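Local coordinates for protein Amuc_1100 (Akkermansia muciniphila, PDB 6KNY) that is of unknown molecular function, a membrane protein of a mucus-dwelling gut bacterium, crystallised here as a monomer without its transmembrane region, at residues K141-Y146 with E176-G181; V203-I208 with Q268-L273. All coordinates share one frame; numbering follows the deposited sequence.

In the fold
Both contacts are antiparallel strand pairings in one mixed sheet, and their centres lie about 11 Å apart. Contact 1 joins strand 141-146 to strand 170-181, and contact 2 joins strand 265-276 to strand 201-210, the outermost strand on that side within the chain. Strands 170-181 and 265-276 are neighbours, so the two contacts flank the pairing of those strands, which a probable hydrogen bond between Ile-177 O and Val-269 N helps to make. Along the chain contact 1 closes before contact 2 opens. Each pairing carries a classic beta bulge. Helix 117-134 packs on one face of the sheet, where its Leu-130 touches both Ile-177 and Leu-271, so one helix spans strands of both contacts.

Contact 1 of 2, residues K141-Y146 with E176-G181; sequences KFIKVY and EIAFQG
A classic beta bulge interrupts the antiparallel pairing of strands 141-146 and 170-181 in the mixed sheet. Ile-143 and Lys-144 both face Ala-178, whose carbonyl O accepts from two amides, Ile-143 N at 2.8 Å and Lys-144 N at 3.2 Å. Both donors stand above the carbonyl plane. Ile-143 turns its CB toward the partner strand, and there the small Ala-178 lets CB approach CB to 3.8 Å while also taking Lys-144 CG. Beyond the bulge the ladder is regular: Tyr-146 N reaches Glu-176 O almost straight, at 175°.

Phe-142, Val-145, Ile-177 and Phe-179 share the buried face, where Phe-142 and Ile-177 meet helix 117-134, so apolar types suit it. Phe-179 has CG in the crowded position between backbone N and carbonyl carbon (chi1 52°); its CB rests against Lys-141 O while the ring leads away.

The other face is largely polar. Extended beyond CG, Lys-144 crosses Glu-176 obliquely, and its NZ forms a salt bridge to Glu-176 OE1 at 3.3 Å, weak as a hydrogen bond; its stronger partner is Gln-268 OE1 on the next strand. The Glu-176 chain runs beside Tyr-146, with CG in the plane of the ring at its edge and the carboxylate turned 75° from the ring. An alanine in place of Glu-176 would lose the carboxylate partner of Lys-144 and the neighbour of the tyrosine ring, and would probably leave Lys-144 more dependent on Gln-268 and the ring less fixed.

At the far end Lys-141 and Gln-180 lie side by side. Gln-180 OE1 accepts a hydrogen bond from Gln-264, and Gln-180 NE2 packs 3.3 Å from Lys-141 CD.

Contact 2 of 2, residues V203-I208 with Q268-L273; sequences VNSIRI and QVSLNL
One carbonyl, Ser-270 O, receives two successive amides of the opposite strand: Asn-204 N at 2.8 Å and, weakly, Ser-205 N at 3.3 Å. This is a classic beta bulge in the antiparallel pairing of strands 201-210 and 265-276, and the strand changes direction at Asn-204. Strand 201-210 is outermost on this side of the sheet within the chain, and Val-203 to Arg-207 are exposed. The stronger bond is noticeably bent (136°), with its donor above the carbonyl plane. Regular pairing resumes at once, as Ser-270 N gives a straighter bond to Ser-205 O and Arg-207 N lies nearly along the C=O axis of Gln-268.

Asn-204 suits the place because its side-chain amide can donate to the partner strand alongside its own backbone N-H. With CG anti to the backbone N (chi1 179°), ND2 extends to Ser-270 OG in a weak hydrogen bond, while CB lies near Asn-272 ND2; the two amide planes are 71° apart. Ser-205 and Ser-270 are small enough to pair closely, OG of the former touching CB of the latter.

On the apolar face branched side chains meet. Val-203 spreads its two methyls, CG1 to Val-269 CG2 and CG2 to Leu-271 CD2, and Ile-206 crosses Val-269 obliquely. Helix 183-194 lies against this face, its Ile-193 touching both Val-269 and Leu-271. Val-269 CG2, anti to its own N, sits 3.3 Å from Ser-205 O.

Contact 1 of 2, residues K141-Y146 with E176-G181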
# COMPACT_ATOMS: atom_id res chain seq x y z
N LYS A 141 -13.70 -9.61 -0.11
CA LYS A 141 -12.59 -10.11 -0.91
C LYS A 141 -11.61 -8.99 -1.21
O LYS A 141 -12.01 -7.85 -1.45
CB LYS A 141 -13.05 -10.71 -2.25
CG LYS A 141 -14.43 -11.33 -2.27
CD LYS A 141 -14.70 -12.02 -3.59
CE LYS A 141 -16.06 -12.70 -3.55
NZ LYS A 141 -16.41 -13.34 -4.84
N PHE A 142 -10.32 -9.33 -1.18
CA PHE A 142 -9.28 -8.57 -1.85
C PHE A 142 -9.07 -9.19 -3.23
O PHE A 142 -8.82 -10.40 -3.33
CB PHE A 142 -7.96 -8.59 -1.07
CG PHE A 142 -7.98 -7.79 0.20
CD1 PHE A 142 -8.02 -6.40 0.16
CD2 PHE A 142 -7.93 -8.42 1.45
CE1 PHE A 142 -8.03 -5.65 1.34
CE2 PHE A 142 -7.94 -7.68 2.62
CZ PHE A 142 -7.98 -6.29 2.57
N ILE A 143 -9.22 -8.39 -4.27
CA ILE A 143 -9.17 -8.90 -5.64
C ILE A 143 -7.78 -8.71 -6.24
O ILE A 143 -7.27 -9.59 -6.94
CB ILE A 143 -10.26 -8.22 -6.49
CG1 ILE A 143 -11.64 -8.57 -5.95
CG2 ILE A 143 -10.12 -8.62 -7.98
CD1 ILE A 143 -12.78 -7.78 -6.58
N LYS A 144 -7.14 -7.57 -5.98
CA LYS A 144 -5.82 -7.35 -6.53
C LYS A 144 -5.12 -6.24 -5.76
O LYS A 144 -5.76 -5.30 -5.28
CB LYS A 144 -5.90 -7.05 -8.04
CG LYS A 144 -6.04 -5.61 -8.47
CD LYS A 144 -5.95 -5.54 -10.02
CE LYS A 144 -6.09 -4.10 -10.57
NZ LYS A 144 -6.53 -4.05 -12.02
N VAL A 145 -3.81 -6.40 -5.58
CA VAL A 145 -2.92 -5.32 -5.18
C VAL A 145 -1.85 -5.28 -6.26
O VAL A 145 -1.00 -6.17 -6.33
CB VAL A 145 -2.30 -5.52 -3.79
CG1 VAL A 145 -1.42 -4.31 -3.45
CG2 VAL A 145 -3.39 -5.71 -2.74
N TYR A 146 -1.89 -4.26 -7.10
CA TYR A 146 -1.02 -4.18 -8.26
C TYR A 146 -0.13 -2.95 -8.12
O TYR A 146 -0.63 -1.84 -7.90
CB TYR A 146 -1.84 -4.10 -9.55
CG TYR A 146 -1.03 -3.61 -10.71
CD1 TYR A 146 -0.05 -4.42 -11.29
CD2 TYR A 146 -1.22 -2.34 -11.23
CE1 TYR A 146 0.71 -3.96 -12.36
CE2 TYR A 146 -0.47 -1.88 -12.30
CZ TYR A 146 0.49 -2.70 -12.85
OH TYR A 146 1.23 -2.25 -13.91
N GLU A 176 -2.51 0.14 -7.42
CA GLU A 176 -3.94 -0.06 -7.59
C GLU A 176 -4.40 -1.13 -6.63
O GLU A 176 -3.72 -2.14 -6.46
CB GLU A 176 -4.30 -0.52 -9.02
CG GLU A 176 -3.77 0.33 -10.15
CD GLU A 176 -4.17 -0.26 -11.51
OE1 GLU A 176 -5.10 -1.10 -11.55
OE2 GLU A 176 -3.55 0.10 -12.53
N ILE A 177 -5.56 -0.94 -6.03
CA ILE A 177 -6.17 -1.96 -5.19
C ILE A 177 -7.61 -2.17 -5.65
O ILE A 177 -8.34 -1.20 -5.91
CB ILE A 177 -6.12 -1.58 -3.70
CG1 ILE A 177 -4.68 -1.26 -3.29
CG2 ILE A 177 -6.71 -2.70 -2.86
CD1 ILE A 177 -4.50 -1.04 -1.80
N ALA A 178 -7.99 -3.43 -5.79
CA ALA A 178 -9.36 -3.82 -6.10
C ALA A 178 -9.87 -4.67 -4.95
O ALA A 178 -9.15 -5.56 -4.47
CB ALA A 178 -9.42 -4.59 -7.42
N PHE A 179 -11.08 -4.38 -4.50
CA PHE A 179 -11.70 -5.16 -3.44
C PHE A 179 -13.20 -5.09 -3.63
O PHE A 179 -13.70 -4.37 -4.50
CB PHE A 179 -11.30 -4.67 -2.04
CG PHE A 179 -11.51 -3.19 -1.82
CD1 PHE A 179 -12.75 -2.70 -1.44
CD2 PHE A 179 -10.46 -2.30 -1.98
CE1 PHE A 179 -12.94 -1.33 -1.22
CE2 PHE A 179 -10.63 -0.94 -1.77
CZ PHE A 179 -11.88 -0.45 -1.39
N GLN A 180 -13.92 -5.84 -2.80
CA GLN A 180 -15.37 -5.83 -2.87
C GLN A 180 -15.95 -6.19 -1.52
O GLN A 180 -15.33 -6.89 -0.72
CB GLN A 180 -15.89 -6.78 -3.97
CG GLN A 180 -15.86 -8.25 -3.64
CD GLN A 180 -16.88 -9.05 -4.46
OE1 GLN A 180 -18.09 -8.92 -4.26
NE2 GLN A 180 -16.40 -9.86 -5.39
N GLY A 181 -17.15 -5.68 -1.26
CA GLY A 181 -17.85 -5.95 -0.02
C GLY A 181 -19.19 -5.27 -0.07
O GLY A 181 -19.58 -4.69 -1.10

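Contact 2 of 2, residues V203-I208 with Q268-L273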
# COMPACT_ATOMS: atom_id res chain seq x y z
N VAL A 203 -5.55 9.95 -4.07
CA VAL A 203 -6.42 9.19 -4.96
C VAL A 203 -6.26 9.75 -6.37
O VAL A 203 -6.68 10.88 -6.64
CB VAL A 203 -7.88 9.23 -4.50
CG1 VAL A 203 -8.79 8.58 -5.56
CG2 VAL A 203 -8.04 8.53 -3.16
N ASN A 204 -5.64 8.97 -7.25
CA ASN A 204 -5.58 9.34 -8.65
C ASN A 204 -6.92 9.11 -9.34
O ASN A 204 -7.40 9.97 -10.08
CB ASN A 204 -4.47 8.55 -9.34
CG ASN A 204 -4.36 8.87 -10.80
OD1 ASN A 204 -4.19 10.04 -11.19
ND2 ASN A 204 -4.46 7.85 -11.63
N SER A 205 -7.54 7.95 -9.11
CA SER A 205 -8.84 7.67 -9.72
C SER A 205 -9.48 6.53 -8.95
O SER A 205 -8.81 5.81 -8.21
CB SER A 205 -8.71 7.32 -11.21
OG SER A 205 -8.07 6.07 -11.39
N ILE A 206 -10.80 6.38 -9.12
CA ILE A 206 -11.54 5.31 -8.45
C ILE A 206 -12.72 4.91 -9.33
O ILE A 206 -13.30 5.76 -10.01
CB ILE A 206 -12.00 5.73 -7.04
CG1 ILE A 206 -12.64 4.51 -6.32
CG2 ILE A 206 -12.96 6.94 -7.08
CD1 ILE A 206 -12.80 4.71 -4.82
N ARG A 207 -13.04 3.61 -9.34
CA ARG A 207 -14.27 3.10 -9.92
C ARG A 207 -15.01 2.33 -8.84
O ARG A 207 -14.41 1.52 -8.12
CB ARG A 207 -14.00 2.22 -11.16
CG ARG A 207 -15.28 1.87 -11.98
CD ARG A 207 -15.00 1.05 -13.27
NE ARG A 207 -13.84 1.52 -14.04
CZ ARG A 207 -13.86 1.81 -15.35
NH1 ARG A 207 -12.77 2.24 -15.96
NH2 ARG A 207 -14.98 1.67 -16.04
N ILE A 208 -16.31 2.62 -8.71
CA ILE A 208 -17.22 1.97 -7.78
C ILE A 208 -18.39 1.43 -8.59
O ILE A 208 -19.01 2.17 -9.36
CB ILE A 208 -17.72 2.95 -6.70
CG1 ILE A 208 -16.52 3.66 -6.03
CG2 ILE A 208 -18.56 2.22 -5.65
CD1 ILE A 208 -16.94 4.78 -5.10
N GLN A 268 -12.23 -0.29 -7.33
CA GLN A 268 -10.91 -0.30 -7.87
C GLN A 268 -10.40 1.12 -7.80
O GLN A 268 -10.97 2.02 -8.37
CB GLN A 268 -10.84 -0.84 -9.26
CG GLN A 268 -9.41 -1.14 -9.61
CD GLN A 268 -9.24 -1.93 -10.88
OE1 GLN A 268 -9.23 -3.16 -10.88
NE2 GLN A 268 -9.10 -1.22 -11.98
N VAL A 269 -9.34 1.30 -7.04
CA VAL A 269 -8.75 2.60 -6.84
C VAL A 269 -7.28 2.67 -7.22
O VAL A 269 -6.54 1.76 -6.96
CB VAL A 269 -8.97 3.09 -5.40
CG1 VAL A 269 -8.34 2.16 -4.40
CG2 VAL A 269 -8.40 4.47 -5.22
N SER A 270 -6.95 3.78 -7.87
CA SER A 270 -5.59 4.08 -8.28
C SER A 270 -5.03 5.10 -7.29
O SER A 270 -5.62 6.17 -7.10
CB SER A 270 -5.58 4.64 -9.70
OG SER A 270 -4.27 4.90 -10.15
N LEU A 271 -3.91 4.76 -6.66
CA LEU A 271 -3.34 5.60 -5.62
C LEU A 271 -1.93 6.03 -5.99
O LEU A 271 -1.23 5.34 -6.75
CB LEU A 271 -3.32 4.85 -4.29
CG LEU A 271 -4.71 4.38 -3.82
CD1 LEU A 271 -4.56 3.30 -2.76
CD2 LEU A 271 -5.53 5.54 -3.27
N ASN A 272 -1.53 7.19 -5.49
CA ASN A 272 -0.13 7.58 -5.46
C ASN A 272 0.26 7.74 -3.99
O ASN A 272 -0.28 8.61 -3.30
CB ASN A 272 0.12 8.87 -6.24
CG ASN A 272 -0.01 8.66 -7.75
OD1 ASN A 272 0.88 8.11 -8.40
ND2 ASN A 272 -1.10 9.13 -8.31
N LEU A 273 1.15 6.87 -3.53
CA LEU A 273 1.80 7.04 -2.24
C LEU A 273 2.82 8.16 -2.36
O LEU A 273 3.68 8.13 -3.25
CB LEU A 273 2.48 5.73 -1.82
CG LEU A 273 3.40 5.73 -0.60
CD1 LEU A 273 2.61 6.07 0.67
CD2 LEU A 273 4.16 4.38 -0.48